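Local structure of putative uncharacterized protein (Acidianus two-tailed virus, 3FAJ) at residues G34-L39 against Q117-L122; D40-G45 against E104-V109; L47-V52 against M81-M86; G58-A63 against A74-V79; D68-E73 against Q128-E133. The protein is of unknown molecular function but serves as a structural protein of the virion, belongs to the viral ORF131/RIP family and probably binds DNA. All blocks are in the same frame, centred on the assembly; numbering follows the deposited sequence. Where two conformers were deposited one is given.

Interaction 1. Residues G34-L39 against Q117-L122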
# COMPACT_ATOMS: atom_id res chain seq x y z
N GLY A 34 6.93 -1.05 5.66
CA GLY A 34 7.33 -1.65 4.38
C GLY A 34 6.31 -1.30 3.29
O GLY A 34 6.68 -1.00 2.15
N ALA A 35 5.03 -1.32 3.66
CA ALA A 35 3.97 -0.92 2.73
C ALA A 35 4.16 0.55 2.33
O ALA A 35 4.08 0.88 1.15
CB ALA A 35 2.59 -1.17 3.35
N VAL A 36 4.43 1.43 3.30
CA VAL A 36 4.61 2.88 2.99
C VAL A 36 5.79 3.08 2.02
O VAL A 36 5.72 3.90 1.09
CB VAL A 36 4.79 3.70 4.27
CG1 VAL A 36 5.25 5.12 3.96
CG2 VAL A 36 3.49 3.72 5.07
N LYS A 37 6.85 2.29 2.19
CA LYS A 37 7.99 2.38 1.27
C LYS A 37 7.55 2.02 -0.15
O LYS A 37 7.92 2.72 -1.11
CB LYS A 37 9.15 1.51 1.73
CG LYS A 37 9.88 2.12 2.90
CD LYS A 37 10.88 1.15 3.46
CE LYS A 37 11.47 1.72 4.72
NZ LYS A 37 12.12 0.65 5.49
N ILE A 38 6.77 0.96 -0.29
CA ILE A 38 6.23 0.53 -1.59
C ILE A 38 5.34 1.64 -2.16
O ILE A 38 5.44 2.01 -3.34
CB ILE A 38 5.45 -0.81 -1.49
CG1 ILE A 38 6.40 -1.98 -1.19
CG2 ILE A 38 4.62 -1.09 -2.79
CD1 ILE A 38 5.70 -3.22 -0.56
N LEU A 39 4.49 2.20 -1.30
CA LEU A 39 3.58 3.29 -1.74
C LEU A 39 4.37 4.53 -2.23
O LEU A 39 3.99 5.15 -3.24
CB LEU A 39 2.59 3.67 -0.64
CG LEU A 39 1.60 2.54 -0.33
CD1 LEU A 39 0.77 2.96 0.88
CD2 LEU A 39 0.70 2.21 -1.55
N GLN A 117 -5.75 8.76 3.73
CA GLN A 117 -5.99 8.32 5.12
C GLN A 117 -5.30 7.00 5.40
O GLN A 117 -4.68 6.82 6.46
CB GLN A 117 -7.48 8.15 5.37
CG GLN A 117 -8.29 9.38 5.50
CD GLN A 117 -9.74 9.00 5.75
OE1 GLN A 117 -10.12 7.84 5.57
NE2 GLN A 117 -10.53 9.95 6.22
N ALA A 118 -5.42 6.05 4.45
CA ALA A 118 -4.87 4.72 4.65
C ALA A 118 -3.34 4.78 4.72
O ALA A 118 -2.71 4.18 5.60
CB ALA A 118 -5.33 3.75 3.53
N LYS A 119 -2.73 5.58 3.83
CA LYS A 119 -1.28 5.72 3.82
C LYS A 119 -0.79 6.37 5.12
O LYS A 119 0.18 5.91 5.72
CB LYS A 119 -0.83 6.49 2.57
CG LYS A 119 0.70 6.62 2.47
CD LYS A 119 1.08 7.28 1.16
CE LYS A 119 2.60 7.28 1.00
NZ LYS A 119 3.27 8.35 1.76
N ALA A 120 -1.48 7.42 5.57
CA ALA A 120 -1.12 8.08 6.83
C ALA A 120 -1.24 7.11 8.01
O ALA A 120 -0.44 7.16 8.95
CB ALA A 120 -2.01 9.26 7.07
N PHE A 121 -2.26 6.27 7.98
CA PHE A 121 -2.48 5.29 9.04
C PHE A 121 -1.31 4.32 9.09
O PHE A 121 -0.78 4.01 10.15
CB PHE A 121 -3.80 4.55 8.82
CG PHE A 121 -4.06 3.46 9.82
CD1 PHE A 121 -4.42 3.78 11.13
CD2 PHE A 121 -3.97 2.12 9.45
CE1 PHE A 121 -4.68 2.77 12.06
CE2 PHE A 121 -4.21 1.10 10.38
CZ PHE A 121 -4.58 1.44 11.68
N LEU A 122 -0.89 3.85 7.93
CA LEU A 122 0.21 2.90 7.86
C LEU A 122 1.52 3.54 8.28
O LEU A 122 2.36 2.90 8.91
CB LEU A 122 0.33 2.33 6.45
CG LEU A 122 -0.85 1.39 6.07
CD1 LEU A 122 -0.78 1.19 4.59
CD2 LEU A 122 -0.80 0.02 6.78

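Interaction 2. Residues D40-G45 against E104-V109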
# COMPACT_ATOMS: atom_id res chain seq x y z
N ASP A 40 5.44 4.88 -1.54
CA ASP A 40 6.29 5.99 -1.99
C ASP A 40 6.90 5.72 -3.38
O ASP A 40 7.00 6.62 -4.22
CB ASP A 40 7.39 6.28 -0.96
CG ASP A 40 6.86 6.96 0.30
OD1 ASP A 40 5.72 7.48 0.30
OD2 ASP A 40 7.62 6.97 1.29
N MET A 41 7.33 4.48 -3.61
CA MET A 41 7.89 4.08 -4.93
C MET A 41 6.80 4.11 -6.01
O MET A 41 7.06 4.53 -7.15
CB MET A 41 8.49 2.69 -4.83
CG MET A 41 9.70 2.63 -3.92
SD MET A 41 10.40 0.97 -3.95
CE MET A 41 9.15 -0.07 -3.34
N PHE A 42 5.60 3.68 -5.65
CA PHE A 42 4.44 3.74 -6.54
C PHE A 42 4.20 5.19 -6.98
O PHE A 42 4.06 5.47 -8.18
CB PHE A 42 3.21 3.17 -5.80
CG PHE A 42 1.89 3.59 -6.40
CD1 PHE A 42 1.47 3.07 -7.63
CD2 PHE A 42 1.07 4.49 -5.72
CE1 PHE A 42 0.23 3.46 -8.19
CE2 PHE A 42 -0.17 4.86 -6.26
CZ PHE A 42 -0.59 4.35 -7.49
N GLU A 43 4.20 6.10 -6.02
CA GLU A 43 3.90 7.52 -6.32
C GLU A 43 4.99 8.18 -7.13
O GLU A 43 4.73 9.14 -7.88
CB GLU A 43 3.70 8.30 -5.04
CG GLU A 43 2.47 7.83 -4.26
CD GLU A 43 2.27 8.61 -2.99
OE1 GLU A 43 2.84 9.72 -2.87
OE2 GLU A 43 1.54 8.13 -2.11
N ASN A 44 6.22 7.69 -6.97
CA ASN A 44 7.37 8.22 -7.71
C ASN A 44 7.49 7.69 -9.12
O ASN A 44 8.35 8.11 -9.86
CB ASN A 44 8.67 7.87 -7.00
CG ASN A 44 8.88 8.67 -5.73
OD1 ASN A 44 8.27 9.71 -5.54
ND2 ASN A 44 9.80 8.20 -4.88
N GLY A 45 6.64 6.73 -9.46
CA GLY A 45 6.71 6.13 -10.78
C GLY A 45 7.75 5.03 -10.86
O GLY A 45 8.02 4.53 -11.94
N GLU A 104 -1.91 9.67 -14.91
CA GLU A 104 -3.31 9.89 -14.55
C GLU A 104 -3.76 9.02 -13.38
O GLU A 104 -4.51 9.47 -12.50
CB GLU A 104 -4.21 9.67 -15.78
CG GLU A 104 -4.03 10.73 -16.87
CD GLU A 104 -4.54 10.31 -18.26
OE1 GLU A 104 -4.72 9.10 -18.53
OE2 GLU A 104 -4.73 11.20 -19.11
N VAL A 105 -3.30 7.76 -13.35
CA VAL A 105 -3.63 6.84 -12.26
C VAL A 105 -2.94 7.25 -10.95
O VAL A 105 -3.56 7.24 -9.87
CB VAL A 105 -3.25 5.39 -12.61
CG1 VAL A 105 -3.33 4.50 -11.35
CG2 VAL A 105 -4.19 4.87 -13.66
N ILE A 106 -1.67 7.61 -11.03
CA ILE A 106 -0.99 8.11 -9.83
C ILE A 106 -1.71 9.33 -9.25
O ILE A 106 -1.94 9.40 -8.04
CB ILE A 106 0.51 8.40 -10.10
CG1 ILE A 106 1.22 7.12 -10.55
CG2 ILE A 106 1.19 9.06 -8.88
CD1 ILE A 106 2.67 7.33 -10.97
N ALA A 107 -2.09 10.26 -10.12
CA ALA A 107 -2.81 11.46 -9.72
C ALA A 107 -4.16 11.12 -9.07
O ALA A 107 -4.51 11.66 -8.02
CB ALA A 107 -3.01 12.39 -10.92
N GLN A 108 -4.92 10.23 -9.71
CA GLN A 108 -6.26 9.86 -9.21
C GLN A 108 -6.14 9.22 -7.83
O GLN A 108 -6.81 9.64 -6.87
CB GLN A 108 -6.92 8.90 -10.19
CG GLN A 108 -8.27 8.36 -9.74
CD GLN A 108 -8.82 7.34 -10.71
OE1 GLN A 108 -8.47 7.34 -11.89
NE2 GLN A 108 -9.69 6.47 -10.22
N VAL A 109 -5.26 8.23 -7.72
CA VAL A 109 -5.09 7.50 -6.44
C VAL A 109 -4.60 8.41 -5.31
O VAL A 109 -5.19 8.44 -4.22
CB VAL A 109 -4.18 6.25 -6.63
CG1 VAL A 109 -3.90 5.58 -5.28
CG2 VAL A 109 -4.85 5.25 -7.58

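Interaction 3. Residues L47-V52 against M81-M86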
# COMPACT_ATOMS: atom_id res chain seq x y z
N LEU A 47 7.65 2.00 -9.68
CA LEU A 47 7.03 0.67 -9.74
C LEU A 47 6.08 0.58 -10.90
O LEU A 47 5.58 1.59 -11.41
CB LEU A 47 6.25 0.41 -8.46
CG LEU A 47 6.91 -0.31 -7.30
CD1 LEU A 47 8.42 -0.08 -7.15
CD2 LEU A 47 6.11 0.01 -6.03
N GLY A 48 5.82 -0.63 -11.35
CA GLY A 48 4.88 -0.83 -12.42
C GLY A 48 3.68 -1.58 -11.89
O GLY A 48 3.56 -1.82 -10.67
N TYR A 49 2.79 -1.92 -12.80
CA TYR A 49 1.62 -2.73 -12.48
C TYR A 49 1.77 -4.00 -13.28
O TYR A 49 2.09 -3.94 -14.47
CB TYR A 49 0.32 -2.01 -12.85
CG TYR A 49 -0.92 -2.77 -12.45
CD1 TYR A 49 -1.42 -2.70 -11.14
CD2 TYR A 49 -1.61 -3.56 -13.38
CE1 TYR A 49 -2.58 -3.41 -10.78
CE2 TYR A 49 -2.77 -4.27 -13.01
CZ TYR A 49 -3.24 -4.17 -11.70
OH TYR A 49 -4.37 -4.87 -11.32
N PRO A 50 1.51 -5.16 -12.65
CA PRO A 50 1.01 -5.40 -11.29
C PRO A 50 2.04 -5.46 -10.16
O PRO A 50 1.66 -5.80 -9.04
CB PRO A 50 0.34 -6.77 -11.43
CG PRO A 50 1.23 -7.47 -12.39
CD PRO A 50 1.65 -6.41 -13.41
N GLU A 51 3.30 -5.13 -10.42
CA GLU A 51 4.34 -5.15 -9.36
C GLU A 51 3.87 -4.49 -8.06
O GLU A 51 4.04 -5.06 -6.97
CB GLU A 51 5.63 -4.46 -9.84
CG GLU A 51 6.68 -4.21 -8.73
CD GLU A 51 7.90 -3.42 -9.22
OE1 GLU A 51 7.79 -2.65 -10.19
OE2 GLU A 51 8.99 -3.58 -8.61
N VAL A 52 3.25 -3.32 -8.18
CA VAL A 52 2.86 -2.59 -6.99
C VAL A 52 1.86 -3.37 -6.15
O VAL A 52 2.05 -3.47 -4.93
CB VAL A 52 2.34 -1.15 -7.30
CG1 VAL A 52 1.14 -1.16 -8.25
CG2 VAL A 52 2.00 -0.40 -5.97
N MET A 81 -8.03 0.06 -4.43
CA MET A 81 -8.08 1.37 -5.10
C MET A 81 -7.18 1.38 -6.32
O MET A 81 -7.57 1.84 -7.39
CB MET A 81 -7.69 2.50 -4.14
CG MET A 81 -8.82 2.83 -3.16
SD MET A 81 -8.29 4.15 -2.04
CE MET A 81 -7.65 3.27 -0.63
N ILE A 82 -5.96 0.85 -6.16
CA ILE A 82 -5.01 0.83 -7.29
C ILE A 82 -5.49 -0.09 -8.40
O ILE A 82 -5.48 0.28 -9.58
CB ILE A 82 -3.59 0.45 -6.82
CG1 ILE A 82 -3.05 1.51 -5.84
CG2 ILE A 82 -2.66 0.30 -8.05
CD1 ILE A 82 -1.69 1.21 -5.29
N SER A 83 -5.95 -1.30 -8.03
CA SER A 83 -6.49 -2.27 -8.99
C SER A 83 -7.63 -1.68 -9.81
O SER A 83 -7.69 -1.83 -11.03
CB SER A 83 -6.98 -3.53 -8.27
OG SER A 83 -5.93 -4.11 -7.52
N ASP A 84 -8.55 -1.00 -9.11
CA ASP A 84 -9.72 -0.41 -9.74
C ASP A 84 -9.33 0.70 -10.71
O ASP A 84 -9.91 0.79 -11.80
CB ASP A 84 -10.69 0.13 -8.68
CG ASP A 84 -11.42 -0.96 -7.91
OD1 ASP A 84 -11.36 -2.16 -8.30
OD2 ASP A 84 -12.07 -0.61 -6.90
N ALA A 85 -8.36 1.52 -10.31
CA ALA A 85 -7.91 2.64 -11.13
C ALA A 85 -7.18 2.13 -12.38
O ALA A 85 -7.16 2.81 -13.40
CB ALA A 85 -7.02 3.60 -10.32
N MET A 86 -6.59 0.93 -12.29
CA MET A 86 -5.87 0.35 -13.42
C MET A 86 -6.75 -0.36 -14.44
O MET A 86 -6.28 -0.69 -15.54
CB MET A 86 -4.76 -0.60 -12.94
CG MET A 86 -3.53 0.10 -12.40
SD MET A 86 -2.70 1.20 -13.59
CE MET A 86 -2.17 0.07 -14.86
O HOH W 1 -6.77 -3.92 -12.49

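Interaction 4. Residues G58-A63 against A74-V79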
# COMPACT_ATOMS: atom_id res chain seq x y z
N GLY A 58 1.89 -8.87 -0.60
CA GLY A 58 2.90 -9.58 0.21
C GLY A 58 2.96 -9.01 1.63
O GLY A 58 3.03 -9.76 2.60
N GLU A 59 2.94 -7.62 1.69
CA GLU A 59 2.92 -7.03 3.05
C GLU A 59 1.60 -7.37 3.73
O GLU A 59 1.55 -7.63 4.95
CB GLU A 59 3.13 -5.52 3.01
CG GLU A 59 4.51 -5.06 2.49
CD GLU A 59 5.68 -5.60 3.29
OE1 GLU A 59 5.61 -5.67 4.54
OE2 GLU A 59 6.68 -5.99 2.65
N GLU A 60 0.57 -7.23 3.06
CA GLU A 60 -0.74 -7.58 3.60
C GLU A 60 -0.74 -9.03 4.13
O GLU A 60 -1.25 -9.30 5.23
CB GLU A 60 -1.80 -7.42 2.50
CG GLU A 60 -3.21 -7.68 2.93
CD GLU A 60 -4.18 -7.44 1.80
OE1 GLU A 60 -3.72 -7.11 0.67
OE2 GLU A 60 -5.39 -7.64 2.05
N ALA A 61 -0.19 -9.99 3.48
CA ALA A 61 -0.11 -11.37 3.97
C ALA A 61 0.77 -11.44 5.22
O ALA A 61 0.45 -12.18 6.15
CB ALA A 61 0.42 -12.31 2.89
N ASN A 62 1.88 -10.71 5.22
CA ASN A 62 2.78 -10.68 6.39
C ASN A 62 2.00 -10.16 7.61
O ASN A 62 2.08 -10.75 8.71
CB ASN A 62 3.95 -9.73 6.14
CG ASN A 62 4.99 -10.29 5.18
OD1 ASN A 62 5.16 -11.50 5.03
ND2 ASN A 62 5.73 -9.38 4.55
N ALA A 63 1.26 -9.07 7.41
CA ALA A 63 0.41 -8.47 8.45
C ALA A 63 -0.64 -9.47 8.95
O ALA A 63 -0.80 -9.62 10.15
CB ALA A 63 -0.26 -7.16 7.92
N ALA A 74 -5.87 -1.92 5.98
CA ALA A 74 -5.49 -0.68 5.29
C ALA A 74 -4.81 -0.97 3.95
O ALA A 74 -5.13 -0.33 2.93
CB ALA A 74 -4.62 0.24 6.19
N ILE A 75 -3.90 -1.95 3.95
CA ILE A 75 -3.21 -2.34 2.70
C ILE A 75 -4.24 -2.89 1.71
O ILE A 75 -4.22 -2.53 0.54
CB ILE A 75 -2.05 -3.33 2.95
CG1 ILE A 75 -0.99 -2.71 3.88
CG2 ILE A 75 -1.47 -3.77 1.59
CD1 ILE A 75 -0.03 -3.76 4.48
N HIS A 76 -5.17 -3.72 2.20
CA HIS A 76 -6.20 -4.28 1.33
C HIS A 76 -6.99 -3.16 0.64
O HIS A 76 -7.27 -3.25 -0.57
CB HIS A 76 -7.12 -5.20 2.14
CG HIS A 76 -8.05 -6.01 1.30
ND1 HIS A 76 -9.32 -5.59 0.97
CD2 HIS A 76 -7.89 -7.23 0.74
CE1 HIS A 76 -9.91 -6.52 0.23
NE2 HIS A 76 -9.06 -7.53 0.08
N ALA A 77 -7.35 -2.12 1.39
CA ALA A 77 -8.13 -1.00 0.83
C ALA A 77 -7.35 -0.30 -0.28
O ALA A 77 -7.92 0.01 -1.34
CB ALA A 77 -8.55 0.02 1.94
N ILE A 78 -6.05 -0.10 -0.06
CA ILE A 78 -5.20 0.56 -1.06
C ILE A 78 -5.05 -0.31 -2.32
O ILE A 78 -5.14 0.20 -3.44
CB ILE A 78 -3.83 0.94 -0.46
CG1 ILE A 78 -4.04 2.06 0.59
CG2 ILE A 78 -2.87 1.42 -1.57
CD1 ILE A 78 -2.79 2.29 1.49
N VAL A 79 -4.83 -1.61 -2.11
CA VAL A 79 -4.71 -2.54 -3.25
C VAL A 79 -5.96 -2.45 -4.12
O VAL A 79 -5.86 -2.38 -5.36
CB VAL A 79 -4.41 -3.99 -2.79
CG1 VAL A 79 -4.57 -4.99 -3.96
CG2 VAL A 79 -3.00 -4.06 -2.18

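Interaction 5. Residues D68-E73 against Q128-E133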
# COMPACT_ATOMS: atom_id res chain seq x y z
N ASP A 68 -1.58 -8.34 12.64
CA ASP A 68 -1.69 -6.87 12.51
C ASP A 68 -2.93 -6.59 11.65
O ASP A 68 -2.82 -6.26 10.45
CB ASP A 68 -0.46 -6.27 11.81
CG ASP A 68 0.87 -6.64 12.48
OD1 ASP A 68 0.96 -6.56 13.73
OD2 ASP A 68 1.84 -6.97 11.75
N GLU A 69 -4.10 -6.76 12.26
CA GLU A 69 -5.35 -6.84 11.50
C GLU A 69 -5.67 -5.52 10.80
O GLU A 69 -6.11 -5.52 9.65
CB GLU A 69 -6.52 -7.24 12.43
CG GLU A 69 -7.84 -7.45 11.69
CD GLU A 69 -8.97 -7.97 12.56
OE1 GLU A 69 -8.71 -8.38 13.74
OE2 GLU A 69 -10.11 -8.02 12.06
N ARG A 70 -5.46 -4.40 11.49
CA ARG A 70 -5.80 -3.09 10.93
C ARG A 70 -4.86 -2.73 9.78
O ARG A 70 -5.28 -2.14 8.76
CB ARG A 70 -5.78 -2.01 12.02
CG ARG A 70 -6.80 -2.24 13.13
CD ARG A 70 -6.87 -1.02 14.04
NE ARG A 70 -7.82 -1.17 15.15
CZ ARG A 70 -9.14 -1.09 15.04
NH1 ARG A 70 -9.70 -0.90 13.84
NH2 ARG A 70 -9.91 -1.22 16.11
N THR A 71 -3.59 -3.11 9.93
CA THR A 71 -2.58 -2.93 8.89
C THR A 71 -2.95 -3.73 7.64
O THR A 71 -2.91 -3.20 6.50
CB THR A 71 -1.17 -3.35 9.43
OG1 THR A 71 -0.75 -2.40 10.42
CG2 THR A 71 -0.14 -3.39 8.28
N LYS A 72 -3.33 -4.99 7.84
CA LYS A 72 -3.81 -5.85 6.75
C LYS A 72 -4.94 -5.13 6.02
O LYS A 72 -4.94 -5.04 4.78
CB LYS A 72 -4.28 -7.19 7.32
CG LYS A 72 -4.99 -8.11 6.32
CD LYS A 72 -5.69 -9.25 7.05
CE LYS A 72 -7.03 -8.81 7.72
NZ LYS A 72 -7.68 -9.98 8.41
N GLU A 73 -5.92 -4.63 6.79
CA GLU A 73 -7.10 -4.03 6.16
C GLU A 73 -6.77 -2.73 5.42
O GLU A 73 -7.31 -2.49 4.32
CB GLU A 73 -8.19 -3.81 7.21
CG GLU A 73 -8.75 -5.17 7.73
CD GLU A 73 -9.69 -5.03 8.90
OE1 GLU A 73 -9.67 -3.98 9.59
OE2 GLU A 73 -10.46 -5.99 9.14
N GLN A 128 2.99 1.57 13.31
CA GLN A 128 4.31 0.94 13.15
C GLN A 128 4.79 0.27 14.43
O GLN A 128 5.29 -0.86 14.41
CB GLN A 128 5.32 1.92 12.57
CG GLN A 128 4.84 2.39 11.19
CD GLN A 128 5.92 3.03 10.36
OE1 GLN A 128 7.08 3.01 10.73
NE2 GLN A 128 5.54 3.58 9.21
N VAL A 129 4.63 0.96 15.55
CA VAL A 129 4.96 0.38 16.87
C VAL A 129 4.15 -0.89 17.10
O VAL A 129 4.69 -1.90 17.53
CB VAL A 129 4.69 1.40 17.98
CG1 VAL A 129 4.79 0.75 19.38
CG2 VAL A 129 5.66 2.56 17.84
N ARG A 130 2.86 -0.82 16.80
CA ARG A 130 1.98 -1.97 16.97
C ARG A 130 2.47 -3.16 16.16
O ARG A 130 2.37 -4.30 16.61
CB ARG A 130 0.54 -1.61 16.57
CG ARG A 130 -0.50 -2.62 17.01
CD ARG A 130 -1.90 -2.03 16.96
NE ARG A 130 -2.28 -1.63 15.61
CZ ARG A 130 -2.46 -0.37 15.22
NH1 ARG A 130 -2.29 0.62 16.09
NH2 ARG A 130 -2.80 -0.10 13.97
N ASN A 131 2.99 -2.89 14.97
CA ASN A 131 3.51 -3.94 14.10
C ASN A 131 4.81 -4.52 14.62
O ASN A 131 5.02 -5.74 14.58
CB ASN A 131 3.69 -3.41 12.68
CG ASN A 131 2.39 -3.31 11.92
OD1 ASN A 131 1.37 -3.86 12.33
ND2 ASN A 131 2.41 -2.62 10.79
N ILE A 132 5.69 -3.66 15.11
CA ILE A 132 6.99 -4.09 15.64
C ILE A 132 6.77 -4.90 16.93
O ILE A 132 7.39 -5.96 17.11
CB ILE A 132 7.95 -2.89 15.85
CG1 ILE A 132 8.29 -2.27 14.50
CG2 ILE A 132 9.24 -3.33 16.60
CD1 ILE A 132 8.84 -0.86 14.55
N GLU A 133 5.86 -4.43 17.79
CA GLU A 133 5.57 -5.11 19.06
C GLU A 133 4.96 -6.50 18.84
O GLU A 133 4.87 -7.30 19.77
CB GLU A 133 4.62 -4.28 19.92
CG GLU A 133 5.21 -3.02 20.52
CD GLU A 133 4.20 -2.24 21.36
OE1 GLU A 133 3.00 -2.29 21.02
OE2 GLU A 133 4.61 -1.58 22.34
O HOH W 2 4.31 -7.30 12.75

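Interaction 1. Residues G34-L39 against Q117-L122
Val36 and Leu122 sit where the backbones of helices 31-43 and 113-123 come nearest within these segments, and their side chains run past each other in opposite directions. The contact is mainly apolar. Val36 has CG1 anti to the backbone N (chi1 169°), which leaves CG2 to press on Leu122 CB at 3.7 Å. The same methyl, Val36 CG2, also faces the carbonyl oxygen of Lys119 at 4.0 Å. Leu122 CD1 reaches further along helix 31-43, to Ala35 CB at 4.3 Å and to Leu39 CD1 at 4.4 Å, so that one methyl bridges two residues a helical turn apart.

A second kind of contact uses the hydrocarbon part of a lysine. Lys119 lies alongside Leu39, with Lys119 CG 4.0 Å from Leu39 CD1 and its CE equally far from Leu39 CB. The chain is extended until chi4 (-80°), where it bends and carries NZ to a salt bridge with Asp40 OD1, one residue beyond the segment. No hydrogen bond joins the two segments themselves.

The axes of the two segments pass 9.5 Å apart at 135°, midway between perpendicular and antiparallel. The pair is backed by helix 69-86, where Ile75 meets Ala35 and Ile78 meets both Leu39 and Ala118, while Ile38 and Leu39 pack on Leu56 of helix 51-66.

Interaction 2. Residues D40-G45 against E104-V109
Ile106 rides over the C-terminal end of helix 31-43, which closes in a Schellman motif at Gly45; the contact thus sets the last turn of one helix of this mainly helical bundle against the side of helix 103-111. The long branch of Ile106 heads into the turn, while CG2 bears on the backbone beside it. CG2 of Ile106 lies 3.7 Å from Glu43 O, and the CD1 methyl comes within 4.2 Å of Gly45 CA. Gly45 has a positive phi of 83°, the left-handed conformation that ends the helix.

The Phe42 ring fills the other half of the interface. Its CG stands anti to the backbone N (chi1 161°), which directs the ring outward from its own helix to the neighbouring one. There the ring meets Val109 at a slant, CE2 of Phe42 lying 3.9 Å from Val109 CG1, while Phe42 CE1 stays at a looser 4.5 Å from Ile106 CG1. The ring also touches Ile82 of helix 69-86 and Tyr115 of helix 113-123, which places it in the interior.

Glu43 lies at the margin, its carboxylate OE2 hydrogen-bonded to the hydroxyl of Tyr115. At the turn itself, Phe42 O accepts a bond of 3.1 Å from Gly45 N, and Ile106 CD1 packs against this same oxygen at 3.6 Å.

Interaction 3. Residues L47-V52 against M81-M86
Tyr49 reaches from the short strand 48-49 across to the last turns of helix 69-86, and Met86 lies along its ring, the two side chains running in opposite directions. The tyrosine leaves its backbone with CG opposite N (chi1 -176°). At the start of the side chain, Tyr49 CB meets the end of the methionine, Met86 CE, at 3.8 Å. Next, CG of Tyr49 lies by both CG and CE of Met86, and Tyr49 CD1 is 3.7 Å from Met86 CG; near the far end of the ring, CZ of Tyr49 is 4.1 Å from CB of Met86. Bends at chi2 and chi3 keep Met86 along the aromatic face from the hydroxyl end to Tyr49 CB. Its CG forms a CH-pi contact 3.9 Å from the centroid of the Tyr49 ring and 17° off the ring normal, while the sulfur lies obliquely beyond. At the tip, Tyr49 OH shares a hydrogen bond of 2.8 Å with a water, which in turn donates to Ser83 O at 2.7 Å. The hydroxyl of Ser83 is bonded instead to Val79 O, in the preceding turn.

Beside the tyrosine, Val52 CG1 packs on Ile82 CG2 at 4.1 Å, and both residues continue to Phe42 of helix 31-43. The other ring face is taken by Pro50, whose CB stands 4.1 Å above the plane of the Tyr49 ring. An aromatic ring with the cis-proline that follows it against one face and a Met-aromatic contact on the other is the motif here, placed where Pro50 takes the N-cap position of helix 51-66.

Interaction 4. Residues G58-A63 against A74-V79
Ile75 fits closely against the backbone of helix 51-66 at Glu59 and Glu60. Its CG1 branch is beside the backbone N (chi1 -60°) and ends in CD1, which lies 3.8 Å from the backbone N of Glu60 and 3.9 Å from Glu59 CB. The other methyl, Ile75 CG2, presses on Glu60 CB at 3.8 Å. Between them these methyls wedge against the helix where the CA atoms of Glu60 and Ile75 are only 5.9 Å apart. Glu59 contributes just the root of its side chain: the chain bends at chi2 and goes off toward Tyr31 and Ile38 of helix 31-43.

The two helices, joined by a very short turn, form an antiparallel helical hairpin, with the segment axes 9.4 Å apart and crossing at -158°.

Outward, toward solvent, the contact turns polar: His76 is exposed and Glu60 partly so. Glu60 is fully extended and reaches across to helix 69-86, where its carboxylate crosses the His76 side chain with the two planes 81° apart. One carboxylate oxygen, OE2, is modelled too close to the ring carbon CD2 for that detail to be trusted, and no hydrogen bond is made across the segments. The remaining oxygen, Glu60 OE1, lies 3.8 Å from His76 CA and 4.2 Å from the CG2 methyl of Val79.

Interaction 5. Residues D68-E73 against Q128-E133
Asp68 OD2 lies 2.7 Å from a water that also reaches the carbonyl oxygen of Asn131, so the water sits between the start of helix 69-86 and helix 125-132. It can donate to either oxygen, but more acceptors are within its reach than it has protons to give.

The Asn131 side chain fills the space between Asp68 and Thr71. Its chi1 of -78° turns the amide toward helix 69-86, and the amide plane stands 47° from the Asp68 carboxylate. The amide is probably flipped in the model, so which atom is oxygen and which is nitrogen cannot be relied on; either way, Thr71 OG1 lies 3.2 Å from both Asn131 OD1 and Asn131 ND2. Asp68 occupies the N-cap position of its helix without making a capping bond through its side chain.

At the margin, two arginines pass each other. Arg70 is extended, and its CD lies over one face of the Arg130 guanidinium; its CB is 4.0 Å from Arg130 NH2. The two guanidinium planes are almost perpendicular, at 86°, and Arg70 NE stays 5.3 Å from Arg130 NH2.

The contact lies at one end of the bundle: Ala63 of helix 51-66 and Ala32 of helix 31-43 pack on Thr71, while Phe121 of helix 113-123 touches both arginines.

Overall arrangement
The five contacts tie the helices of one compact bundle together. Interaction 1 is central and buried, chiefly apolar, and touches all the others; the salt bridge from Lys119 to Asp40 joins it to interaction 2, with which it shares helix 31-43. Interactions 3, 4 and 5 all use helix 69-86, and 3 and 4 share helix 51-66 as well. Interaction 4 is a surface contact whose outer side is carboxylate and imidazole, whereas interactions 1, 2 and 3 rest on methyl and aromatic packing. Interaction 5, buried yet rich in polar groups, lies on the far side of the chain from interactions 2 and 3, whose centres are about 24 Å and 23 Å from its own.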